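Local coordinates for reticulocyte-binding protein 2a (Plasmodium vivax, PDB 4Z8N), which probably binds the surface of young red blood cells through this erythrocyte-binding domain as the malaria parasite invades, at residues Tyr22-Lys35 with Tyr48-Met60. Sequence-based numbering, arbitrary orientation.
Sequences YPFYVQMNYFAEIK and YDEAYNQSVNPLM
Lys35 lies across Tyr52, its CE centred over one face of the ring and 3.5 Å from Tyr52 CD1. The chain leaves the backbone extended and then bends (chi3 -91°, chi4 -88°), which lays CE on the ring and carries NZ past it in an off-centre cation-pi contact. Lys35 NZ ends 3.2 Å from Asp49 OD1 in a salt bridge, reached from above the carboxylate plane; Asp49 OD1 also pairs with Lys45, so two lysines share one acid. Val56 CB lies over the opposite face of Tyr52, so the ring is sandwiched and its rotation limited. One turn earlier, Tyr48 OH donates to Phe31 O at 2.6 Å, in the carbonyl plane and on a lone pair, although that oxygen already accepts the helical bond from Lys35 N; Ile34 CG2 rests over a face of the Tyr48 ring. A water joins Tyr52 OH to Met28 O. At the other end Met60, bent at chi2 and chi3, brings CE to 3.5 Å from Tyr22 CE2, while its SD makes Met-aromatic contacts with two rings, oblique to Tyr22 and at the edge of Phe24; Met28 CE touches both Val56 CG1 and Met60 CB. Behind this layer, Phe129 of helix 119-136 meets Phe31 edge-to-face. Segments 26-35 and 48-60, on helices 26-37 and 42-69, run nearly antiparallel, at 155° with axes 10.9 Å apart, a helical hairpin within the alpha-helical erythrocyte-binding domain.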
ATOM      1  N   TYR A  22       8.841  -1.581   3.617  1.00 38.36           N
ATOM      2  CA  TYR A  22       9.288  -2.867   3.088  1.00 41.35           C
ATOM      3  C   TYR A  22       8.095  -3.753   2.734  1.00 37.74           C
ATOM      4  O   TYR A  22       7.131  -3.814   3.492  1.00 35.22           O
ATOM      5  CB  TYR A  22      10.189  -3.557   4.119  1.00 40.05           C
ATOM      6  CG  TYR A  22      10.823  -4.851   3.663  1.00 43.20           C
ATOM      7  CD1 TYR A  22      10.144  -6.060   3.772  1.00 43.41           C
ATOM      8  CD2 TYR A  22      12.113  -4.870   3.146  1.00 42.65           C
ATOM      9  CE1 TYR A  22      10.722  -7.244   3.363  1.00 45.11           C
ATOM     10  CE2 TYR A  22      12.700  -6.051   2.739  1.00 46.38           C
ATOM     11  CZ  TYR A  22      12.000  -7.235   2.848  1.00 47.70           C
ATOM     12  OH  TYR A  22      12.582  -8.414   2.442  1.00 53.38           O
ATOM     13  N   PRO A  23       8.147  -4.447   1.584  1.00 36.51           N
ATOM     14  CA  PRO A  23       9.237  -4.519   0.605  1.00 39.05           C
ATOM     15  C   PRO A  23       9.125  -3.522  -0.554  1.00 38.04           C
ATOM     16  O   PRO A  23       9.687  -3.783  -1.618  1.00 36.52           O
ATOM     17  CB  PRO A  23       9.113  -5.946   0.081  1.00 40.81           C
ATOM     18  CG  PRO A  23       7.636  -6.177   0.075  1.00 35.43           C
ATOM     19  CD  PRO A  23       7.076  -5.408   1.260  1.00 35.86           C
ATOM     20  N   PHE A  24       8.389  -2.430  -0.352  1.00 36.94           N
ATOM     21  CA  PHE A  24       8.362  -1.282  -1.270  1.00 34.52           C
ATOM     22  C   PHE A  24       7.717  -1.545  -2.639  1.00 34.08           C
ATOM     23  O   PHE A  24       6.855  -0.781  -3.074  1.00 35.75           O
ATOM     24  CB  PHE A  24       9.783  -0.742  -1.467  1.00 30.67           C
ATOM     25  CG  PHE A  24      10.537  -0.555  -0.178  1.00 32.21           C
ATOM     26  CD1 PHE A  24      10.189   0.456   0.703  1.00 33.23           C
ATOM     27  CD2 PHE A  24      11.585  -1.399   0.157  1.00 36.37           C
ATOM     28  CE1 PHE A  24      10.875   0.626   1.891  1.00 33.53           C
ATOM     29  CE2 PHE A  24      12.275  -1.236   1.344  1.00 37.91           C
ATOM     30  CZ  PHE A  24      11.920  -0.222   2.213  1.00 31.99           C
ATOM     31  N   TYR A  25       8.137  -2.603  -3.325  1.00 33.99           N
ATOM     32  CA  TYR A  25       7.553  -2.954  -4.622  1.00 35.21           C
ATOM     33  C   TYR A  25       6.932  -4.340  -4.570  1.00 34.11           C
ATOM     34  O   TYR A  25       7.465  -5.238  -3.920  1.00 35.72           O
ATOM     35  CB  TYR A  25       8.605  -2.904  -5.733  1.00 37.24           C
ATOM     36  CG  TYR A  25       9.017  -1.511  -6.152  1.00 39.44           C
ATOM     37  CD1 TYR A  25       9.870  -0.750  -5.362  1.00 39.91           C
ATOM     38  CD2 TYR A  25       8.570  -0.966  -7.350  1.00 40.70           C
ATOM     39  CE1 TYR A  25      10.254   0.521  -5.745  1.00 39.16           C
ATOM     40  CE2 TYR A  25       8.950   0.305  -7.743  1.00 42.26           C
ATOM     41  CZ  TYR A  25       9.792   1.042  -6.936  1.00 44.10           C
ATOM     42  OH  TYR A  25      10.173   2.307  -7.321  1.00 46.87           O
ATOM     43  N   VAL A  26       5.816  -4.521  -5.268  1.00 32.55           N
ATOM     44  CA  VAL A  26       5.091  -5.786  -5.208  1.00 34.32           C
ATOM     45  C   VAL A  26       5.880  -6.919  -5.875  1.00 36.51           C
ATOM     46  O   VAL A  26       5.752  -8.077  -5.482  1.00 40.58           O
ATOM     47  CB  VAL A  26       3.686  -5.665  -5.853  1.00 35.99           C
ATOM     48  CG1 VAL A  26       3.790  -5.395  -7.350  1.00 33.47           C
ATOM     49  CG2 VAL A  26       2.856  -6.912  -5.579  1.00 33.89           C
ATOM     50  N   GLN A  27       6.707  -6.581  -6.862  1.00 36.12           N
ATOM     51  CA  GLN A  27       7.555  -7.570  -7.531  1.00 33.66           C
ATOM     52  C   GLN A  27       8.487  -8.261  -6.536  1.00 36.31           C
ATOM     53  O   GLN A  27       8.764  -9.455  -6.657  1.00 37.49           O
ATOM     54  CB  GLN A  27       8.384  -6.918  -8.644  1.00 34.92           C
ATOM     55  CG  GLN A  27       7.573  -6.365  -9.817  1.00 37.04           C
ATOM     56  CD  GLN A  27       7.293  -4.876  -9.692  1.00 41.10           C
ATOM     57  OE1 GLN A  27       6.856  -4.397  -8.645  1.00 41.26           O
ATOM     58  NE2 GLN A  27       7.548  -4.135 -10.766  1.00 40.79           N
ATOM     59  N   MET A  28       8.969  -7.500  -5.557  1.00 36.29           N
ATOM     60  CA  MET A  28       9.889  -8.027  -4.554  1.00 36.02           C
ATOM     61  C   MET A  28       9.174  -9.040  -3.679  1.00 41.90           C
ATOM     62  O   MET A  28       9.753 -10.043  -3.265  1.00 44.21           O
ATOM     63  CB  MET A  28      10.470  -6.895  -3.703  1.00 37.22           C
ATOM     64  CG  MET A  28      11.149  -5.798  -4.518  1.00 38.20           C
ATOM     65  SD  MET A  28      12.583  -6.381  -5.449  1.00 50.89           S
ATOM     66  CE  MET A  28      13.816  -6.476  -4.160  1.00 44.83           C
ATOM     67  N   ASN A  29       7.904  -8.765  -3.403  1.00 41.80           N
ATOM     68  CA  ASN A  29       7.060  -9.696  -2.676  1.00 42.70           C
ATOM     69  C   ASN A  29       6.870 -10.972  -3.488  1.00 39.69           C
ATOM     70  O   ASN A  29       6.904 -12.079  -2.955  1.00 41.20           O
ATOM     71  CB  ASN A  29       5.708  -9.055  -2.366  1.00 49.35           C
ATOM     72  CG  ASN A  29       5.027  -9.686  -1.171  1.00 53.92           C
ATOM     73  OD1 ASN A  29       4.695 -10.870  -1.185  1.00 63.37           O
ATOM     74  ND2 ASN A  29       4.803  -8.891  -0.133  1.00 52.62           N
ATOM     75  N   TYR A  30       6.679 -10.797  -4.791  1.00 34.19           N
ATOM     76  CA  TYR A  30       6.500 -11.911  -5.710  1.00 36.58           C
ATOM     77  C   TYR A  30       7.739 -12.810  -5.761  1.00 38.25           C
ATOM     78  O   TYR A  30       7.627 -14.037  -5.741  1.00 37.31           O
ATOM     79  CB  TYR A  30       6.162 -11.383  -7.108  1.00 34.16           C
ATOM     80  CG  TYR A  30       6.192 -12.430  -8.199  1.00 37.27           C
ATOM     81  CD1 TYR A  30       5.133 -13.312  -8.370  1.00 36.30           C
ATOM     82  CD2 TYR A  30       7.273 -12.526  -9.066  1.00 43.00           C
ATOM     83  CE1 TYR A  30       5.154 -14.267  -9.364  1.00 42.61           C
ATOM     84  CE2 TYR A  30       7.303 -13.481 -10.067  1.00 46.62           C
ATOM     85  CZ  TYR A  30       6.241 -14.347 -10.210  1.00 46.67           C
ATOM     86  OH  TYR A  30       6.260 -15.297 -11.200  1.00 48.51           O
ATOM     87  N   PHE A  31       8.919 -12.197  -5.816  1.00 34.31           N
ATOM     88  CA  PHE A  31      10.163 -12.955  -5.890  1.00 41.43           C
ATOM     89  C   PHE A  31      10.387 -13.776  -4.623  1.00 42.31           C
ATOM     90  O   PHE A  31      10.968 -14.862  -4.672  1.00 43.08           O
ATOM     91  CB  PHE A  31      11.349 -12.016  -6.131  1.00 40.21           C
ATOM     92  CG  PHE A  31      11.299 -11.305  -7.453  1.00 40.65           C
ATOM     93  CD1 PHE A  31      10.736 -11.914  -8.563  1.00 43.32           C
ATOM     94  CD2 PHE A  31      11.805 -10.020  -7.583  1.00 41.18           C
ATOM     95  CE1 PHE A  31      10.686 -11.261  -9.784  1.00 42.45           C
ATOM     96  CE2 PHE A  31      11.756  -9.360  -8.801  1.00 43.09           C
ATOM     97  CZ  PHE A  31      11.196  -9.982  -9.903  1.00 43.62           C
ATOM     98  N   ALA A  32       9.920 -13.257  -3.492  1.00 37.78           N
ATOM     99  CA  ALA A  32      10.015 -13.973  -2.225  1.00 40.12           C
ATOM    100  C   ALA A  32       9.078 -15.176  -2.216  1.00 41.69           C
ATOM    101  O   ALA A  32       9.407 -16.222  -1.660  1.00 43.93           O
ATOM    102  CB  ALA A  32       9.699 -13.043  -1.059  1.00 40.44           C
ATOM    103  N   GLU A  33       7.914 -15.023  -2.843  1.00 40.61           N
ATOM    104  CA  GLU A  33       6.934 -16.105  -2.924  1.00 42.01           C
ATOM    105  C   GLU A  33       7.433 -17.260  -3.782  1.00 44.03           C
ATOM    106  O   GLU A  33       7.275 -18.425  -3.415  1.00 43.59           O
ATOM    107  CB  GLU A  33       5.603 -15.588  -3.479  1.00 38.98           C
ATOM    108  CG  GLU A  33       4.850 -14.696  -2.512  1.00 41.37           C
ATOM    109  CD  GLU A  33       4.535 -15.399  -1.207  1.00 45.28           C
ATOM    110  OE1 GLU A  33       4.181 -16.597  -1.246  1.00 47.62           O
ATOM    111  OE2 GLU A  33       4.652 -14.758  -0.142  1.00 43.72           O
ATOM    112  N   ILE A  34       8.031 -16.932  -4.924  1.00 43.11           N
ATOM    113  CA  ILE A  34       8.590 -17.940  -5.819  1.00 46.06           C
ATOM    114  C   ILE A  34       9.668 -18.751  -5.105  1.00 49.48           C
ATOM    115  O   ILE A  34       9.797 -19.959  -5.320  1.00 47.34           O
ATOM    116  CB  ILE A  34       9.181 -17.296  -7.092  1.00 45.65           C
ATOM    117  CG1 ILE A  34       8.068 -16.686  -7.943  1.00 48.42           C
ATOM    118  CG2 ILE A  34       9.942 -18.320  -7.923  1.00 47.13           C
ATOM    119  CD1 ILE A  34       7.072 -17.703  -8.454  1.00 46.48           C
ATOM    120  N   LYS A  35      10.416 -18.083  -4.231  1.00 50.78           N
ATOM    121  CA  LYS A  35      11.537 -18.702  -3.532  1.00 52.52           C
ATOM    122  C   LYS A  35      11.155 -19.993  -2.813  1.00 53.49           C
ATOM    123  O   LYS A  35      11.866 -20.991  -2.922  1.00 53.91           O
ATOM    124  CB  LYS A  35      12.151 -17.716  -2.538  1.00 54.23           C
ATOM    125  CG  LYS A  35      13.336 -18.275  -1.771  1.00 57.21           C
ATOM    126  CD  LYS A  35      13.968 -17.216  -0.883  1.00 61.05           C
ATOM    127  CE  LYS A  35      15.077 -16.476  -1.609  1.00 63.52           C
ATOM    128  NZ  LYS A  35      16.390 -17.170  -1.456  1.00 68.86           N
ATOM    129  N   TYR A  48      17.669 -20.832  -8.301  1.00 54.11           N
ATOM    130  CA  TYR A  48      16.902 -19.633  -7.993  1.00 52.59           C
ATOM    131  C   TYR A  48      17.481 -18.907  -6.788  1.00 54.84           C
ATOM    132  O   TYR A  48      17.614 -17.683  -6.804  1.00 52.90           O
ATOM    133  CB  TYR A  48      15.431 -19.966  -7.740  1.00 53.40           C
ATOM    134  CG  TYR A  48      14.577 -18.736  -7.509  1.00 52.15           C
ATOM    135  CD1 TYR A  48      14.078 -18.004  -8.578  1.00 54.39           C
ATOM    136  CD2 TYR A  48      14.280 -18.301  -6.223  1.00 52.29           C
ATOM    137  CE1 TYR A  48      13.301 -16.875  -8.374  1.00 54.45           C
ATOM    138  CE2 TYR A  48      13.505 -17.173  -6.009  1.00 51.01           C
ATOM    139  CZ  TYR A  48      13.019 -16.466  -7.089  1.00 51.99           C
ATOM    140  OH  TYR A  48      12.248 -15.346  -6.884  1.00 49.31           O
ATOM    141  N   ASP A  49      17.822 -19.660  -5.745  1.00 55.80           N
ATOM    142  CA  ASP A  49      18.400 -19.074  -4.540  1.00 61.10           C
ATOM    143  C   ASP A  49      19.694 -18.340  -4.868  1.00 62.00           C
ATOM    144  O   ASP A  49      19.991 -17.293  -4.292  1.00 62.05           O
ATOM    145  CB  ASP A  49      18.655 -20.148  -3.479  1.00 65.37           C
ATOM    146  CG  ASP A  49      17.371 -20.698  -2.883  1.00 68.20           C
ATOM    147  OD1 ASP A  49      16.336 -20.002  -2.948  1.00 62.06           O
ATOM    148  OD2 ASP A  49      17.398 -21.828  -2.348  1.00 72.95           O
ATOM    149  N   GLU A  50      20.452 -18.893  -5.810  1.00 62.13           N
ATOM    150  CA  GLU A  50      21.703 -18.292  -6.249  1.00 66.71           C
ATOM    151  C   GLU A  50      21.451 -17.009  -7.036  1.00 64.21           C
ATOM    152  O   GLU A  50      22.119 -15.997  -6.822  1.00 69.84           O
ATOM    153  CB  GLU A  50      22.501 -19.285  -7.096  1.00 72.44           C
ATOM    154  CG  GLU A  50      23.864 -18.780  -7.538  1.00 80.24           C
ATOM    155  CD  GLU A  50      24.621 -19.800  -8.366  1.00 89.67           C
ATOM    156  OE1 GLU A  50      24.101 -20.213  -9.425  1.00 91.24           O
ATOM    157  OE2 GLU A  50      25.736 -20.193  -7.959  1.00 93.17           O
ATOM    158  N   ALA A  51      20.482 -17.058  -7.944  1.00 57.18           N
ATOM    159  CA  ALA A  51      20.134 -15.900  -8.761  1.00 56.17           C
ATOM    160  C   ALA A  51      19.463 -14.811  -7.924  1.00 53.80           C
ATOM    161  O   ALA A  51      19.675 -13.619  -8.156  1.00 54.14           O
ATOM    162  CB  ALA A  51      19.230 -16.318  -9.909  1.00 52.78           C
ATOM    163  N   TYR A  52      18.657 -15.229  -6.953  1.00 52.11           N
ATOM    164  CA  TYR A  52      17.994 -14.307  -6.034  1.00 54.74           C
ATOM    165  C   TYR A  52      19.014 -13.500  -5.237  1.00 58.04           C
ATOM    166  O   TYR A  52      18.867 -12.289  -5.068  1.00 55.74           O
ATOM    167  CB  TYR A  52      17.071 -15.077  -5.082  1.00 54.29           C
ATOM    168  CG  TYR A  52      16.197 -14.209  -4.199  1.00 54.92           C
ATOM    169  CD1 TYR A  52      16.672 -13.707  -2.992  1.00 53.42           C
ATOM    170  CD2 TYR A  52      14.890 -13.909  -4.564  1.00 54.12           C
ATOM    171  CE1 TYR A  52      15.875 -12.920  -2.181  1.00 55.81           C
ATOM    172  CE2 TYR A  52      14.082 -13.123  -3.757  1.00 53.06           C
ATOM    173  CZ  TYR A  52      14.581 -12.632  -2.567  1.00 56.82           C
ATOM    174  OH  TYR A  52      13.786 -11.849  -1.761  1.00 55.50           O
ATOM    175  N   ASN A  53      20.045 -14.182  -4.748  1.00 59.58           N
ATOM    176  CA  ASN A  53      21.070 -13.543  -3.934  1.00 66.10           C
ATOM    177  C   ASN A  53      21.904 -12.553  -4.746  1.00 65.82           C
ATOM    178  O   ASN A  53      22.325 -11.515  -4.236  1.00 65.41           O
ATOM    179  CB  ASN A  53      21.976 -14.602  -3.298  1.00 74.31           C
ATOM    180  CG  ASN A  53      22.697 -14.094  -2.061  1.00 83.51           C
ATOM    181  OD1 ASN A  53      23.067 -12.924  -1.974  1.00 85.67           O
ATOM    182  ND2 ASN A  53      22.896 -14.981  -1.093  1.00 87.26           N
ATOM    183  N   GLN A  54      22.131 -12.871  -6.015  1.00 66.94           N
ATOM    184  CA  GLN A  54      22.951 -12.022  -6.871  1.00 71.94           C
ATOM    185  C   GLN A  54      22.197 -10.789  -7.371  1.00 68.90           C
ATOM    186  O   GLN A  54      22.787  -9.723  -7.545  1.00 71.16           O
ATOM    187  CB  GLN A  54      23.481 -12.820  -8.066  1.00 77.52           C
ATOM    188  CG  GLN A  54      24.412 -12.023  -8.968  1.00 86.81           C
ATOM    189  CD  GLN A  54      24.923 -12.825 -10.148  1.00 95.66           C
ATOM    190  OE1 GLN A  54      24.143 -13.321 -10.962  1.00 94.61           O
ATOM    191  NE2 GLN A  54      26.242 -12.952 -10.250  1.00102.20           N
ATOM    192  N   SER A  55      20.894 -10.932  -7.594  1.00 64.31           N
ATOM    193  CA  SER A  55      20.112  -9.869  -8.224  1.00 62.22           C
ATOM    194  C   SER A  55      19.158  -9.152  -7.271  1.00 60.86           C
ATOM    195  O   SER A  55      19.192  -7.926  -7.149  1.00 59.54           O
ATOM    196  CB  SER A  55      19.315 -10.436  -9.402  1.00 61.03           C
ATOM    197  OG  SER A  55      20.172 -10.957 -10.400  1.00 64.60           O
ATOM    198  N   VAL A  56      18.302  -9.917  -6.603  1.00 60.42           N
ATOM    199  CA  VAL A  56      17.238  -9.335  -5.792  1.00 54.01           C
ATOM    200  C   VAL A  56      17.761  -8.647  -4.530  1.00 57.42           C
ATOM    201  O   VAL A  56      17.345  -7.531  -4.213  1.00 54.47           O
ATOM    202  CB  VAL A  56      16.204 -10.402  -5.393  1.00 54.42           C
ATOM    203  CG1 VAL A  56      15.114  -9.792  -4.527  1.00 53.86           C
ATOM    204  CG2 VAL A  56      15.600 -11.036  -6.635  1.00 51.43           C
ATOM    205  N   ASN A  57      18.667  -9.306  -3.815  1.00 56.51           N
ATOM    206  CA  ASN A  57      19.190  -8.753  -2.564  1.00 57.72           C
ATOM    207  C   ASN A  57      19.957  -7.432  -2.722  1.00 57.51           C
ATOM    208  O   ASN A  57      19.748  -6.512  -1.928  1.00 57.10           O
ATOM    209  CB  ASN A  57      20.071  -9.787  -1.854  1.00 60.56           C
ATOM    210  CG  ASN A  57      19.260 -10.865  -1.162  1.00 60.81           C
ATOM    211  OD1 ASN A  57      18.140 -10.621  -0.710  1.00 61.23           O
ATOM    212  ND2 ASN A  57      19.821 -12.065  -1.075  1.00 62.17           N
ATOM    213  N   PRO A  58      20.845  -7.321  -3.732  1.00 57.35           N
ATOM    214  CA  PRO A  58      21.471  -6.004  -3.910  1.00 58.79           C
ATOM    215  C   PRO A  58      20.469  -4.935  -4.340  1.00 58.94           C
ATOM    216  O   PRO A  58      20.622  -3.768  -3.975  1.00 60.66           O
ATOM    217  CB  PRO A  58      22.506  -6.250  -5.012  1.00 59.25           C
ATOM    218  CG  PRO A  58      22.776  -7.709  -4.964  1.00 62.03           C
ATOM    219  CD  PRO A  58      21.464  -8.332  -4.609  1.00 58.81           C
ATOM    220  N   LEU A  59      19.460  -5.333  -5.110  1.00 57.32           N
ATOM    221  CA  LEU A  59      18.421  -4.406  -5.548  1.00 54.58           C
ATOM    222  C   LEU A  59      17.622  -3.882  -4.360  1.00 49.12           C
ATOM    223  O   LEU A  59      17.368  -2.682  -4.255  1.00 54.63           O
ATOM    224  CB  LEU A  59      17.487  -5.074  -6.559  1.00 54.93           C
ATOM    225  CG  LEU A  59      16.284  -4.239  -7.011  1.00 54.97           C
ATOM    226  CD1 LEU A  59      16.730  -2.940  -7.665  1.00 58.01           C
ATOM    227  CD2 LEU A  59      15.397  -5.035  -7.952  1.00 54.53           C
ATOM    228  N   MET A  60      17.229  -4.788  -3.467  1.00 41.52           N
ATOM    229  CA  MET A  60      16.487  -4.414  -2.267  1.00 40.07           C
ATOM    230  C   MET A  60      17.306  -3.467  -1.393  1.00 44.99           C
ATOM    231  O   MET A  60      16.772  -2.519  -0.815  1.00 45.00           O
ATOM    232  CB  MET A  60      16.088  -5.656  -1.464  1.00 37.66           C
ATOM    233  CG  MET A  60      15.365  -5.339  -0.165  1.00 40.11           C
ATOM    234  SD  MET A  60      13.788  -4.494  -0.443  1.00 48.15           S
ATOM    235  CE  MET A  60      12.693  -5.874  -0.771  1.00 40.11           C
TER
HETATM  236  O   HOH W   1      12.336  -9.878  -2.124  1.00 43.96           O